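Local coordinates for putative agmatine deiminase (Streptococcus mutans, PDB 2EWO), which probably hydrolyses agmatine to N-carbamoylputrescine and ammonia, as a member of the peptidyl-arginine deiminase family of guanidine-modifying enzymes, at residues 7-12 against 198-203; 15-20 against 102-107; 24-29 against 364-369; 112-117 against 151-156. All blocks are in the same frame, centred on the assembly; numbering follows the deposited sequence.

Interaction 1 of 4, residues 7-12 against 198-203; sequences NTTPKQ and LKDYLN
T9, P10 and K11 meet D200 and Y201 where the C-terminal end of helix 191-202 comes up against the short, weakly bonded helix 10-13. N203 is the first residue beyond the longer helix to leave helical geometry; its phi is positive, a conformation asparagine tolerates better than most residues.

Two hydrogen bonds converge on D200 O; a third, weak one goes to K199 O. T9 OG1 donates to D200 O at 2.7 Å from above the carbonyl plane, with a C=O...donor angle of only 102°. The hydroxyl is carried there by a side chain with OG1 anti to the backbone N (chi1 -167°). K11 N gives D200 O its second bond, of 3.1 Å, this time only 15° from the plane. The lysine chain, bent at chi3 and chi4, leaves NZ at 3.4 Å from K199 O, the weak bond.

K11 NZ and D200 OD1 stand 4.5 Å apart, beyond a salt bridge, though some attraction is likely.

Apolar contact comes from P10, which suits the first turn of a helix because that position needs no N-H. It also packs on Y153, and Y201 on V116 and T155, seating both helices on the neighbouring sheet. P10 CD approaches Y201 CD1 at 3.4 Å, while T9 OG1 sits 3.3 Å above one face of the same ring, offset toward its rim.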
loop_
_atom_site.group_PDB
_atom_site.type_symbol
_atom_site.label_atom_id
_atom_site.label_comp_id
_atom_site.label_asym_id
_atom_site.label_seq_id
_atom_site.Cartn_x
_atom_site.Cartn_y
_atom_site.Cartn_z
ATOM N N ASN A 7 -23.233 -0.475 26.576
ATOM C CA ASN A 7 -24.556 -0.784 27.100
ATOM C C ASN A 7 -25.397 0.396 27.548
ATOM O O ASN A 7 -26.508 0.221 28.046
ATOM C CB ASN A 7 -24.440 -1.802 28.226
ATOM C CG ASN A 7 -24.364 -3.221 27.702
ATOM O OD1 ASN A 7 -25.323 -3.725 27.104
ATOM N ND2 ASN A 7 -23.219 -3.869 27.904
ATOM N N THR A 8 -24.881 1.600 27.349
ATOM C CA THR A 8 -25.598 2.792 27.754
ATOM C C THR A 8 -25.346 3.907 26.757
ATOM O O THR A 8 -24.433 3.824 25.936
ATOM C CB THR A 8 -25.143 3.240 29.139
ATOM O OG1 THR A 8 -23.720 3.409 29.134
ATOM C CG2 THR A 8 -25.516 2.200 30.185
ATOM N N THR A 9 -26.157 4.955 26.832
ATOM C CA THR A 9 -26.024 6.082 25.920
ATOM C C THR A 9 -25.560 7.339 26.642
ATOM O O THR A 9 -25.820 7.516 27.837
ATOM C CB THR A 9 -27.360 6.394 25.232
ATOM O OG1 THR A 9 -27.135 7.291 24.138
ATOM C CG2 THR A 9 -28.323 7.053 26.215
ATOM N N PRO A 10 -24.876 8.240 25.918
ATOM C CA PRO A 10 -24.373 9.489 26.498
ATOM C C PRO A 10 -25.381 10.221 27.393
ATOM O O PRO A 10 -24.999 10.829 28.394
ATOM C CB PRO A 10 -23.991 10.300 25.264
ATOM C CG PRO A 10 -23.500 9.252 24.339
ATOM C CD PRO A 10 -24.543 8.168 24.485
ATOM N N LYS A 11 -26.661 10.162 27.031
ATOM C CA LYS A 11 -27.701 10.821 27.815
ATOM C C LYS A 11 -27.721 10.251 29.226
ATOM O O LYS A 11 -27.765 10.994 30.202
ATOM C CB LYS A 11 -29.078 10.630 27.167
ATOM C CG LYS A 11 -30.232 11.282 27.943
ATOM C CD LYS A 11 -31.602 10.795 27.472
ATOM C CE LYS A 11 -31.972 11.340 26.098
ATOM N NZ LYS A 11 -32.298 12.790 26.139
ATOM N N GLN A 12 -27.685 8.928 29.324
ATOM C CA GLN A 12 -27.701 8.258 30.613
ATOM C C GLN A 12 -26.372 8.432 31.316
ATOM O O GLN A 12 -26.325 8.653 32.529
ATOM C CB GLN A 12 -27.953 6.774 30.420
ATOM C CG GLN A 12 -28.962 6.483 29.352
ATOM C CD GLN A 12 -28.743 5.126 28.728
ATOM O OE1 GLN A 12 -29.385 4.776 27.739
ATOM N NE2 GLN A 12 -27.833 4.351 29.302
ATOM N N LEU A 198 -30.460 11.093 17.950
ATOM C CA LEU A 198 -29.844 12.414 18.092
ATOM C C LEU A 198 -30.015 12.938 19.509
ATOM O O LEU A 198 -29.211 13.735 20.003
ATOM C CB LEU A 198 -30.467 13.414 17.105
ATOM C CG LEU A 198 -30.030 13.419 15.634
ATOM C CD1 LEU A 198 -31.106 14.059 14.773
ATOM C CD2 LEU A 198 -28.722 14.169 15.486
ATOM N N LYS A 199 -31.072 12.495 20.169
ATOM C CA LYS A 199 -31.304 12.938 21.525
ATOM C C LYS A 199 -30.482 12.121 22.508
ATOM O O LYS A 199 -30.101 12.622 23.555
ATOM C CB LYS A 199 -32.793 12.844 21.865
ATOM C CG LYS A 199 -33.657 13.767 21.018
ATOM C CD LYS A 199 -35.098 13.759 21.482
ATOM C CE LYS A 199 -35.915 14.792 20.734
ATOM N NZ LYS A 199 -37.299 14.856 21.277
ATOM N N ASP A 200 -30.179 10.875 22.167
ATOM C CA ASP A 200 -29.417 10.040 23.085
ATOM C C ASP A 200 -27.912 10.170 23.001
ATOM O O ASP A 200 -27.213 9.989 23.997
ATOM C CB ASP A 200 -29.790 8.582 22.897
ATOM C CG ASP A 200 -31.258 8.345 23.082
ATOM O OD1 ASP A 200 -31.800 8.812 24.108
ATOM O OD2 ASP A 200 -31.868 7.694 22.204
ATOM N N TYR A 201 -27.412 10.480 21.815
ATOM C CA TYR A 201 -25.977 10.597 21.621
ATOM C C TYR A 201 -25.452 12.034 21.615
ATOM O O TYR A 201 -24.239 12.269 21.575
ATOM C CB TYR A 201 -25.598 9.869 20.335
ATOM C CG TYR A 201 -25.911 8.388 20.397
ATOM C CD1 TYR A 201 -25.194 7.542 21.245
ATOM C CD2 TYR A 201 -26.935 7.836 19.630
ATOM C CE1 TYR A 201 -25.488 6.179 21.327
ATOM C CE2 TYR A 201 -27.236 6.473 19.707
ATOM C CZ TYR A 201 -26.508 5.653 20.555
ATOM O OH TYR A 201 -26.792 4.309 20.608
ATOM N N LEU A 202 -26.375 12.990 21.663
ATOM C CA LEU A 202 -26.018 14.407 21.685
ATOM C C LEU A 202 -26.548 15.057 22.961
ATOM O O LEU A 202 -26.008 16.055 23.444
ATOM C CB LEU A 202 -26.601 15.113 20.457
ATOM C CG LEU A 202 -25.746 15.144 19.196
ATOM C CD1 LEU A 202 -25.091 13.802 18.989
ATOM C CD2 LEU A 202 -26.607 15.529 18.002
ATOM N N ASN A 203 -27.600 14.460 23.509
ATOM C CA ASN A 203 -28.244 14.953 24.716
ATOM C C ASN A 203 -29.036 16.215 24.390
ATOM O O ASN A 203 -29.031 17.183 25.144
ATOM C CB ASN A 203 -27.207 15.239 25.805
ATOM C CG ASN A 203 -27.526 14.529 27.104
ATOM O OD1 ASN A 203 -26.775 14.623 28.071
ATOM N ND2 ASN A 203 -28.645 13.811 27.133
#

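Interaction 2 of 4, residues 15-20 against 102-107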
loop_
_atom_site.group_PDB
_atom_site.type_symbol
_atom_site.label_atom_id
_atom_site.label_comp_id
_atom_site.label_asym_id
_atom_site.label_seq_id
_atom_site.Cartn_x
_atom_site.Cartn_y
_atom_site.Cartn_z
ATOM N N PHE A 15 -23.254 12.792 29.387
ATOM C CA PHE A 15 -22.327 13.463 28.478
ATOM C C PHE A 15 -23.145 14.232 27.455
ATOM O O PHE A 15 -24.322 13.938 27.251
ATOM C CB PHE A 15 -21.409 12.465 27.768
ATOM C CG PHE A 15 -20.352 11.870 28.657
ATOM C CD1 PHE A 15 -20.701 11.023 29.710
ATOM C CD2 PHE A 15 -19.004 12.139 28.432
ATOM C CE1 PHE A 15 -19.727 10.450 30.522
ATOM C CE2 PHE A 15 -18.021 11.572 29.241
ATOM C CZ PHE A 15 -18.384 10.723 30.288
ATOM N N ARG A 16 -22.517 15.213 26.815
ATOM C CA ARG A 16 -23.202 16.055 25.835
ATOM C C ARG A 16 -22.239 16.762 24.901
ATOM O O ARG A 16 -21.240 17.329 25.341
ATOM C CB ARG A 16 -24.038 17.124 26.555
ATOM C CG ARG A 16 -23.294 17.808 27.713
ATOM C CD ARG A 16 -23.999 19.055 28.227
ATOM N NE ARG A 16 -23.691 20.235 27.421
ATOM C CZ ARG A 16 -22.527 20.880 27.445
ATOM N NH1 ARG A 16 -21.556 20.464 28.246
ATOM N NH2 ARG A 16 -22.322 21.931 26.658
HETATM N N MSE A 17 -22.548 16.736 23.609
HETATM C CA MSE A 17 -21.711 17.418 22.640
HETATM C C MSE A 17 -21.802 18.901 22.990
HETATM O O MSE A 17 -22.868 19.510 22.861
HETATM C CB MSE A 17 -22.223 17.185 21.219
HETATM C CG MSE A 17 -21.500 18.033 20.170
HETATM SE SE MSE A 17 -22.143 17.791 18.330
HETATM C CE MSE A 17 -20.550 18.342 17.342
ATOM N N PRO A 18 -20.682 19.496 23.443
ATOM C CA PRO A 18 -20.588 20.902 23.831
ATOM C C PRO A 18 -20.567 21.761 22.586
ATOM O O PRO A 18 -20.133 21.304 21.535
ATOM C CB PRO A 18 -19.258 20.948 24.556
ATOM C CG PRO A 18 -18.426 20.089 23.662
ATOM C CD PRO A 18 -19.341 18.879 23.467
ATOM N N GLY A 19 -21.015 23.004 22.715
ATOM C CA GLY A 19 -21.037 23.907 21.585
ATOM C C GLY A 19 -19.690 24.106 20.922
ATOM O O GLY A 19 -18.658 24.241 21.585
ATOM N N GLU A 20 -19.708 24.142 19.596
ATOM C CA GLU A 20 -18.493 24.319 18.812
ATOM C C GLU A 20 -17.644 25.479 19.322
ATOM O O GLU A 20 -16.411 25.430 19.285
ATOM C CB GLU A 20 -18.860 24.542 17.345
ATOM C CG GLU A 20 -17.691 24.384 16.384
ATOM C CD GLU A 20 -18.137 24.202 14.933
ATOM O OE1 GLU A 20 -18.883 23.222 14.653
ATOM O OE2 GLU A 20 -17.735 25.039 14.080
ATOM N N GLY A 102 -14.823 11.685 11.018
ATOM C CA GLY A 102 -14.238 11.880 12.349
ATOM C C GLY A 102 -15.115 11.643 13.573
ATOM O O GLY A 102 -16.317 11.432 13.444
ATOM N N PRO A 103 -14.539 11.663 14.784
ATOM C CA PRO A 103 -15.293 11.445 16.018
ATOM C C PRO A 103 -15.991 12.718 16.467
ATOM O O PRO A 103 -15.486 13.821 16.265
ATOM C CB PRO A 103 -14.212 11.027 16.999
ATOM C CG PRO A 103 -13.115 11.941 16.631
ATOM C CD PRO A 103 -13.117 11.873 15.089
ATOM N N THR A 104 -17.153 12.553 17.082
ATOM C CA THR A 104 -17.939 13.670 17.584
ATOM C C THR A 104 -17.816 13.565 19.088
ATOM O O THR A 104 -18.602 12.877 19.733
ATOM C CB THR A 104 -19.433 13.525 17.171
ATOM O OG1 THR A 104 -19.540 13.497 15.742
ATOM C CG2 THR A 104 -20.262 14.670 17.704
ATOM N N PHE A 105 -16.819 14.242 19.645
ATOM C CA PHE A 105 -16.569 14.201 21.087
ATOM C C PHE A 105 -17.729 14.564 22.021
ATOM O O PHE A 105 -18.744 15.120 21.609
ATOM C CB PHE A 105 -15.370 15.075 21.405
ATOM C CG PHE A 105 -14.162 14.722 20.609
ATOM C CD1 PHE A 105 -13.940 15.298 19.365
ATOM C CD2 PHE A 105 -13.241 13.814 21.095
ATOM C CE1 PHE A 105 -12.810 14.978 18.610
ATOM C CE2 PHE A 105 -12.110 13.486 20.352
ATOM C CZ PHE A 105 -11.895 14.072 19.104
ATOM N N LEU A 106 -17.567 14.217 23.289
ATOM C CA LEU A 106 -18.581 14.489 24.287
ATOM C C LEU A 106 -17.878 14.927 25.557
ATOM O O LEU A 106 -16.650 14.908 25.638
ATOM C CB LEU A 106 -19.411 13.233 24.567
ATOM C CG LEU A 106 -20.128 12.580 23.380
ATOM C CD1 LEU A 106 -20.642 11.226 23.799
ATOM C CD2 LEU A 106 -21.269 13.459 22.894
ATOM N N VAL A 107 -18.657 15.318 26.554
ATOM C CA VAL A 107 -18.083 15.751 27.812
ATOM C C VAL A 107 -19.132 15.617 28.909
ATOM O O VAL A 107 -20.324 15.769 28.662
ATOM C CB VAL A 107 -17.593 17.202 27.698
ATOM C CG1 VAL A 107 -18.747 18.106 27.320
ATOM C CG2 VAL A 107 -16.953 17.631 29.011
#
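F15, R16 and M17 pass over V107, L106 and T104, where the loop between helix 10-13 and strand 24-29 crosses strand 104-107, an outermost strand of its four-stranded sheet, at about 110°. R16 N donates to V107 O at 2.9 Å. F15 carries CG beside its own backbone N (chi1 -73°), and the phenyl slants against the end of the strand, CD2 lying 3.5 Å from V107 C.

R16 has CG between its backbone N and carbonyl carbon (chi1 45°), and its chain bends at chi3. The side chains of R16 and V107 lie side by side, pointing the same way, with NH1 3.8 Å from V107 CG1. The guanidinium makes salt bridges to D109 and E22, and NE bonds G169 O.

In selenomethionine M17, CG is anti to the backbone N and the chain stays extended; SE lies 3.7 Å from T104 CG2. T104 OG1 is hydrogen-bonded to W118, and CG2 is the branch that meets the selenium. L106 CD2 reaches M17 N at 3.6 Å, and P18 CD rests 4.0 Å from V107 CG1.

Chemically, the backbone bond from R16 N fixes the crossing, while apolar groups, including the selenomethionine standing for methionine, make up most of the side-chain contact; the arginine's charge is met by acids beyond it.

Interaction 3 of 4, residues 24-29 against 364-369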
loop_
_atom_site.group_PDB
_atom_site.type_symbol
_atom_site.label_atom_id
_atom_site.label_comp_id
_atom_site.label_asym_id
_atom_site.label_seq_id
_atom_site.Cartn_x
_atom_site.Cartn_y
_atom_site.Cartn_z
ATOM N N GLN A 24 -11.761 24.636 23.583
ATOM C CA GLN A 24 -11.277 23.416 22.972
ATOM C C GLN A 24 -9.768 23.264 22.995
ATOM O O GLN A 24 -9.045 24.233 22.827
ATOM C CB GLN A 24 -11.784 23.347 21.533
ATOM C CG GLN A 24 -11.440 24.542 20.680
ATOM C CD GLN A 24 -12.215 24.554 19.384
ATOM O OE1 GLN A 24 -13.451 24.574 19.380
ATOM N NE2 GLN A 24 -11.498 24.537 18.272
ATOM N N LYS A 25 -9.309 22.028 23.188
ATOM C CA LYS A 25 -7.890 21.706 23.246
ATOM C C LYS A 25 -7.131 21.807 21.929
ATOM O O LYS A 25 -5.988 22.256 21.921
ATOM C CB LYS A 25 -7.701 20.304 23.821
ATOM C CG LYS A 25 -6.263 19.808 23.757
ATOM C CD LYS A 25 -6.112 18.503 24.503
ATOM C CE LYS A 25 -4.694 17.984 24.466
ATOM N NZ LYS A 25 -4.528 16.887 25.471
ATOM N N GLN A 26 -7.743 21.388 20.823
ATOM C CA GLN A 26 -7.074 21.440 19.519
ATOM C C GLN A 26 -8.028 21.136 18.391
ATOM O O GLN A 26 -9.232 20.993 18.598
ATOM C CB GLN A 26 -5.949 20.414 19.466
ATOM C CG GLN A 26 -6.419 19.016 19.847
ATOM C CD GLN A 26 -5.341 17.965 19.724
ATOM O OE1 GLN A 26 -5.396 16.929 20.395
ATOM N NE2 GLN A 26 -4.358 18.214 18.856
ATOM N N ILE A 27 -7.471 21.030 17.193
ATOM C CA ILE A 27 -8.270 20.714 16.027
ATOM C C ILE A 27 -7.652 19.620 15.182
ATOM O O ILE A 27 -6.447 19.598 14.948
ATOM C CB ILE A 27 -8.489 21.939 15.142
ATOM C CG1 ILE A 27 -9.538 22.839 15.788
ATOM C CG2 ILE A 27 -8.942 21.511 13.743
ATOM C CD1 ILE A 27 -9.743 24.131 15.044
ATOM N N TRP A 28 -8.509 18.717 14.723
ATOM C CA TRP A 28 -8.099 17.603 13.890
ATOM C C TRP A 28 -8.475 17.848 12.440
ATOM O O TRP A 28 -9.555 18.367 12.158
ATOM C CB TRP A 28 -8.787 16.315 14.353
ATOM C CG TRP A 28 -8.424 15.880 15.745
ATOM C CD1 TRP A 28 -9.010 16.278 16.921
ATOM C CD2 TRP A 28 -7.389 14.960 16.107
ATOM N NE1 TRP A 28 -8.403 15.660 17.989
ATOM C CE2 TRP A 28 -7.405 14.848 17.517
ATOM C CE3 TRP A 28 -6.449 14.218 15.375
ATOM C CZ2 TRP A 28 -6.521 14.033 18.206
ATOM C CZ3 TRP A 28 -5.571 13.406 16.064
ATOM C CH2 TRP A 28 -5.615 13.321 17.468
HETATM N N MSE A 29 -7.575 17.478 11.529
HETATM C CA MSE A 29 -7.821 17.589 10.094
HETATM C C MSE A 29 -6.964 16.603 9.278
HETATM O O MSE A 29 -5.800 16.352 9.595
HETATM C CB MSE A 29 -7.634 19.036 9.607
HETATM C CG MSE A 29 -6.289 19.715 9.898
HETATM SE SE MSE A 29 -6.201 21.595 9.212
HETATM C CE MSE A 29 -5.872 21.224 7.316
ATOM N N GLN A 364 -12.170 19.267 12.618
ATOM C CA GLN A 364 -12.880 18.635 13.729
ATOM C C GLN A 364 -12.149 18.993 15.013
ATOM O O GLN A 364 -11.007 18.575 15.235
ATOM C CB GLN A 364 -12.888 17.118 13.530
ATOM C CG GLN A 364 -13.495 16.362 14.711
ATOM C CD GLN A 364 -14.960 16.720 14.954
ATOM O OE1 GLN A 364 -15.790 16.545 14.063
ATOM N NE2 GLN A 364 -15.332 17.215 16.118
ATOM N N GLN A 365 -12.813 19.771 15.837
ATOM C CA GLN A 365 -12.208 20.242 17.084
ATOM C C GLN A 365 -12.570 19.326 18.255
ATOM O O GLN A 365 -13.655 18.724 18.288
ATOM C CB GLN A 365 -12.655 21.676 17.371
ATOM C CG GLN A 365 -13.962 21.764 18.153
ATOM C CD GLN A 365 -15.168 21.243 17.368
ATOM O OE1 GLN A 365 -15.111 21.144 16.145
ATOM N NE2 GLN A 365 -16.266 20.898 18.011
ATOM N N GLN A 366 -11.611 19.272 19.162
ATOM C CA GLN A 366 -11.680 18.478 20.393
ATOM C C GLN A 366 -11.821 19.428 21.592
ATOM O O GLN A 366 -10.927 20.247 21.861
ATOM C CB GLN A 366 -10.401 17.641 20.512
ATOM C CG GLN A 366 -10.229 16.969 21.873
ATOM C CD GLN A 366 -8.799 16.472 22.106
ATOM O OE1 GLN A 366 -8.491 15.966 23.184
ATOM N NE2 GLN A 366 -7.895 16.591 21.151
ATOM N N PRO A 367 -12.940 19.378 22.340
ATOM C CA PRO A 367 -13.149 20.250 23.503
ATOM C C PRO A 367 -12.156 19.957 24.612
ATOM O O PRO A 367 -12.007 18.762 25.005
ATOM C CB PRO A 367 -14.534 19.889 23.986
ATOM C CG PRO A 367 -15.065 18.775 23.096
ATOM C CD PRO A 367 -14.039 18.451 22.053
ATOM N N ALA A 368 -11.508 21.008 25.118
ATOM C CA ALA A 368 -10.518 20.879 26.226
ATOM C C ALA A 368 -11.210 20.312 27.473
ATOM O O ALA A 368 -12.442 20.176 27.513
ATOM C CB ALA A 368 -9.917 22.241 26.564
ATOM N N THR A 369 -10.424 19.996 28.504
ATOM C CA THR A 369 -11.011 19.374 29.703
ATOM C C THR A 369 -10.466 19.864 31.069
ATOM O O THR A 369 -11.094 20.677 31.758
ATOM C CB THR A 369 -10.811 17.853 29.672
ATOM O OG1 THR A 369 -11.723 17.226 30.566
ATOM C CG2 THR A 369 -9.405 17.412 30.078
#
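A classic beta bulge interrupts the antiparallel pairing of strand 24-29 with strand 364-367, where K25 and Q26 both stand opposite Q366. Q366 N donates to Q26 O at 3.0 Å and nearly straight (175°), whereas the bond from K25 N to Q366 O is weak and bent, as befits the extra residue. Beyond the bulge the W28-Q364 pair is bonded firmly in one direction, W28 N to Q364 O at 2.6 Å, and weakly in the other, Q364 N to W28 O.

W28 and Q366 project from one face of the sheet. The indole, its CG beside the backbone N (chi1 -63°), turns its edge to the partner strand, with Q366 CB in the ring plane 3.8 Å from W28 NE1. On the other face I27 CG1 packs on Q365 CB at 3.7 Å, and I27 continues onto I56, L312 and V314, where a branched apolar chain belongs. Q365 OE1 is bound by R99. Q364 bends at chi2, and its NE2 donates to the carbonyl O of the next residue, Q365, at 3.1 Å.

Strands 24-29, 62-66 and 86-90 run parallel, and 364-367 closes their edge in reverse direction. A late strand completing an N-terminal sheet is consistent with ring closure in the five-bladed alpha/beta propeller of this superfamily.

Interaction 4 of 4, residues 112-117 against 151-156; sequences DLRAVD and DSYKTK
A115, V116 and D117 run parallel to S152, Y153 and K154, the two strands being joined in the chain through helix 137-146.

Backbone bonds come first. Y153 N donates to A115 O, D117 N to Y153 O, and T155 N to D117 O. The middle bond, from D117 N to Y153 O, is 2.6 Å long and arrives nearly along the C=O axis (171°). Before the direct pairing begins, a water spans the strands, donating to L113 O (2.9 Å) and accepting from D151 N (2.8 Å).

Polar side chains flank the pairing. R114 NE donates to Y153 OH at 3.0 Å, with the hydroxyl at the guanidinium edge and an N-H...O angle of 163°; the two flat groups are inclined by 52°. D13 joins both, by a salt bridge with R114 NH2 and a weak hydrogen bond with Y153 OH. On the face opposite V116 and Y153, K154 bends at chi2, and NZ lies 3.3 Å from D117 OD2 in a salt bridge whose hydrogen bond is weak. Both ends have further partners: R4 for D117, the carbonyl of W118 for K154.

Among apolar contacts, V116 CG2 meets T155 CG2, and the R114 methylene chain lies obliquely against the Y153 ring. The small A115 fits under helix 137-146, where its methyl packs on C145, while D117 touches A141.

Adjacent parallel strands with a helix lying against one face of their sheet make up a beta-alpha-beta crossover, here within a mixed sheet whose outermost strands are 4-5 and 104-107.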
loop_
_atom_site.group_PDB
_atom_site.type_symbol
_atom_site.label_atom_id
_atom_site.label_comp_id
_atom_site.label_asym_id
_atom_site.label_seq_id
_atom_site.Cartn_x
_atom_site.Cartn_y
_atom_site.Cartn_z
ATOM N N ASP A 112 -13.947 14.351 32.330
ATOM C CA ASP A 112 -13.918 13.202 31.426
ATOM C C ASP A 112 -14.263 13.592 29.976
ATOM O O ASP A 112 -15.088 14.475 29.734
ATOM C CB ASP A 112 -14.893 12.110 31.920
ATOM C CG ASP A 112 -14.712 11.762 33.416
ATOM O OD1 ASP A 112 -13.656 12.106 34.010
ATOM O OD2 ASP A 112 -15.633 11.133 33.996
ATOM N N LEU A 113 -13.613 12.937 29.016
ATOM C CA LEU A 113 -13.860 13.189 27.595
ATOM C C LEU A 113 -14.227 11.881 26.898
ATOM O O LEU A 113 -13.414 10.966 26.815
ATOM C CB LEU A 113 -12.621 13.783 26.918
ATOM C CG LEU A 113 -12.721 13.940 25.388
ATOM C CD1 LEU A 113 -13.749 15.005 25.041
ATOM C CD2 LEU A 113 -11.366 14.313 24.809
ATOM N N ARG A 114 -15.455 11.811 26.398
ATOM C CA ARG A 114 -15.954 10.636 25.706
ATOM C C ARG A 114 -16.109 10.977 24.224
ATOM O O ARG A 114 -15.508 11.934 23.747
ATOM C CB ARG A 114 -17.302 10.262 26.289
ATOM C CG ARG A 114 -17.415 8.839 26.712
ATOM C CD ARG A 114 -17.142 8.651 28.179
ATOM N NE ARG A 114 -18.221 7.861 28.760
ATOM C CZ ARG A 114 -18.104 7.099 29.842
ATOM N NH1 ARG A 114 -16.942 7.020 30.482
ATOM N NH2 ARG A 114 -19.153 6.401 30.268
ATOM N N ALA A 115 -16.912 10.202 23.497
ATOM C CA ALA A 115 -17.150 10.460 22.066
ATOM C C ALA A 115 -18.201 9.530 21.459
ATOM O O ALA A 115 -18.498 8.471 22.000
ATOM C CB ALA A 115 -15.846 10.350 21.271
ATOM N N VAL A 116 -18.767 9.933 20.330
ATOM C CA VAL A 116 -19.766 9.108 19.669
ATOM C C VAL A 116 -19.311 8.868 18.244
ATOM O O VAL A 116 -19.200 9.804 17.455
ATOM C CB VAL A 116 -21.162 9.777 19.657
ATOM C CG1 VAL A 116 -21.033 11.236 19.294
ATOM C CG2 VAL A 116 -22.072 9.073 18.656
ATOM N N ASP A 117 -19.027 7.611 17.926
ATOM C CA ASP A 117 -18.582 7.253 16.586
ATOM C C ASP A 117 -19.781 6.769 15.778
ATOM O O ASP A 117 -20.406 5.765 16.120
ATOM C CB ASP A 117 -17.495 6.172 16.673
ATOM C CG ASP A 117 -17.038 5.683 15.311
ATOM O OD1 ASP A 117 -17.253 6.393 14.302
ATOM O OD2 ASP A 117 -16.445 4.585 15.255
ATOM N N ASP A 151 -12.733 6.986 25.379
ATOM C CA ASP A 151 -13.697 5.935 25.055
ATOM C C ASP A 151 -14.690 6.439 24.007
ATOM O O ASP A 151 -14.694 7.619 23.671
ATOM C CB ASP A 151 -14.422 5.486 26.330
ATOM C CG ASP A 151 -13.458 4.939 27.396
ATOM O OD1 ASP A 151 -12.271 4.715 27.070
ATOM O OD2 ASP A 151 -13.880 4.728 28.560
ATOM N N SER A 152 -15.526 5.558 23.477
ATOM C CA SER A 152 -16.470 5.994 22.466
ATOM C C SER A 152 -17.713 5.142 22.436
ATOM O O SER A 152 -17.711 4.008 22.902
ATOM C CB SER A 152 -15.817 5.961 21.089
ATOM O OG SER A 152 -15.441 4.637 20.757
ATOM N N TYR A 153 -18.777 5.719 21.884
ATOM C CA TYR A 153 -20.059 5.053 21.742
ATOM C C TYR A 153 -20.209 4.771 20.262
ATOM O O TYR A 153 -19.933 5.650 19.445
ATOM C CB TYR A 153 -21.207 5.968 22.172
ATOM C CG TYR A 153 -21.176 6.404 23.619
ATOM C CD1 TYR A 153 -20.365 7.462 24.041
ATOM C CD2 TYR A 153 -21.935 5.737 24.572
ATOM C CE1 TYR A 153 -20.302 7.838 25.384
ATOM C CE2 TYR A 153 -21.883 6.098 25.907
ATOM C CZ TYR A 153 -21.059 7.142 26.308
ATOM O OH TYR A 153 -20.949 7.412 27.647
ATOM N N LYS A 154 -20.642 3.560 19.912
ATOM C CA LYS A 154 -20.837 3.183 18.506
ATOM C C LYS A 154 -22.314 3.036 18.140
ATOM O O LYS A 154 -23.007 2.134 18.621
ATOM C CB LYS A 154 -20.113 1.873 18.188
ATOM C CG LYS A 154 -20.189 1.464 16.724
ATOM C CD LYS A 154 -19.490 2.486 15.838
ATOM C CE LYS A 154 -19.485 2.058 14.369
ATOM N NZ LYS A 154 -18.828 3.069 13.493
ATOM N N THR A 155 -22.781 3.936 17.281
ATOM C CA THR A 155 -24.163 3.928 16.822
ATOM C C THR A 155 -24.292 2.894 15.701
ATOM O O THR A 155 -24.235 3.234 14.521
ATOM C CB THR A 155 -24.572 5.325 16.294
ATOM O OG1 THR A 155 -23.651 5.753 15.280
ATOM C CG2 THR A 155 -24.574 6.333 17.428
ATOM N N LYS A 156 -24.466 1.630 16.074
ATOM C CA LYS A 156 -24.565 0.575 15.079
ATOM C C LYS A 156 -25.764 0.743 14.160
ATOM O O LYS A 156 -26.893 0.978 14.607
ATOM C CB LYS A 156 -24.596 -0.808 15.748
ATOM C CG LYS A 156 -24.471 -1.978 14.758
ATOM C CD LYS A 156 -24.145 -3.322 15.431
ATOM C CE LYS A 156 -23.914 -4.426 14.382
ATOM N NZ LYS A 156 -23.472 -5.746 14.935
HETATM O O HOH W 1 -12.482 8.454 27.803
#

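How the interactions relate
Interactions 2, 3 and 4 are buried, whereas interaction 1 is partly buried and its centre lies about 21 Å from that of the chain. Interactions 2 and 4 share one sheet, since strand 104-107 pairs with strand 113-119 through T104 with V116 and L106 with R114. Interaction 1 sits over that sheet, and a probable hydrogen bond from F15 N to P10 O leads from it into interaction 2. Interaction 3 belongs to a different sheet, reached through F105 and P18 packing on P367. Strand pairing dominates interactions 3 and 4, antiparallel and bulged in the former, parallel in the latter; interaction 2 relies on apolar side chains, and interaction 1 on donors gathered at a helix end.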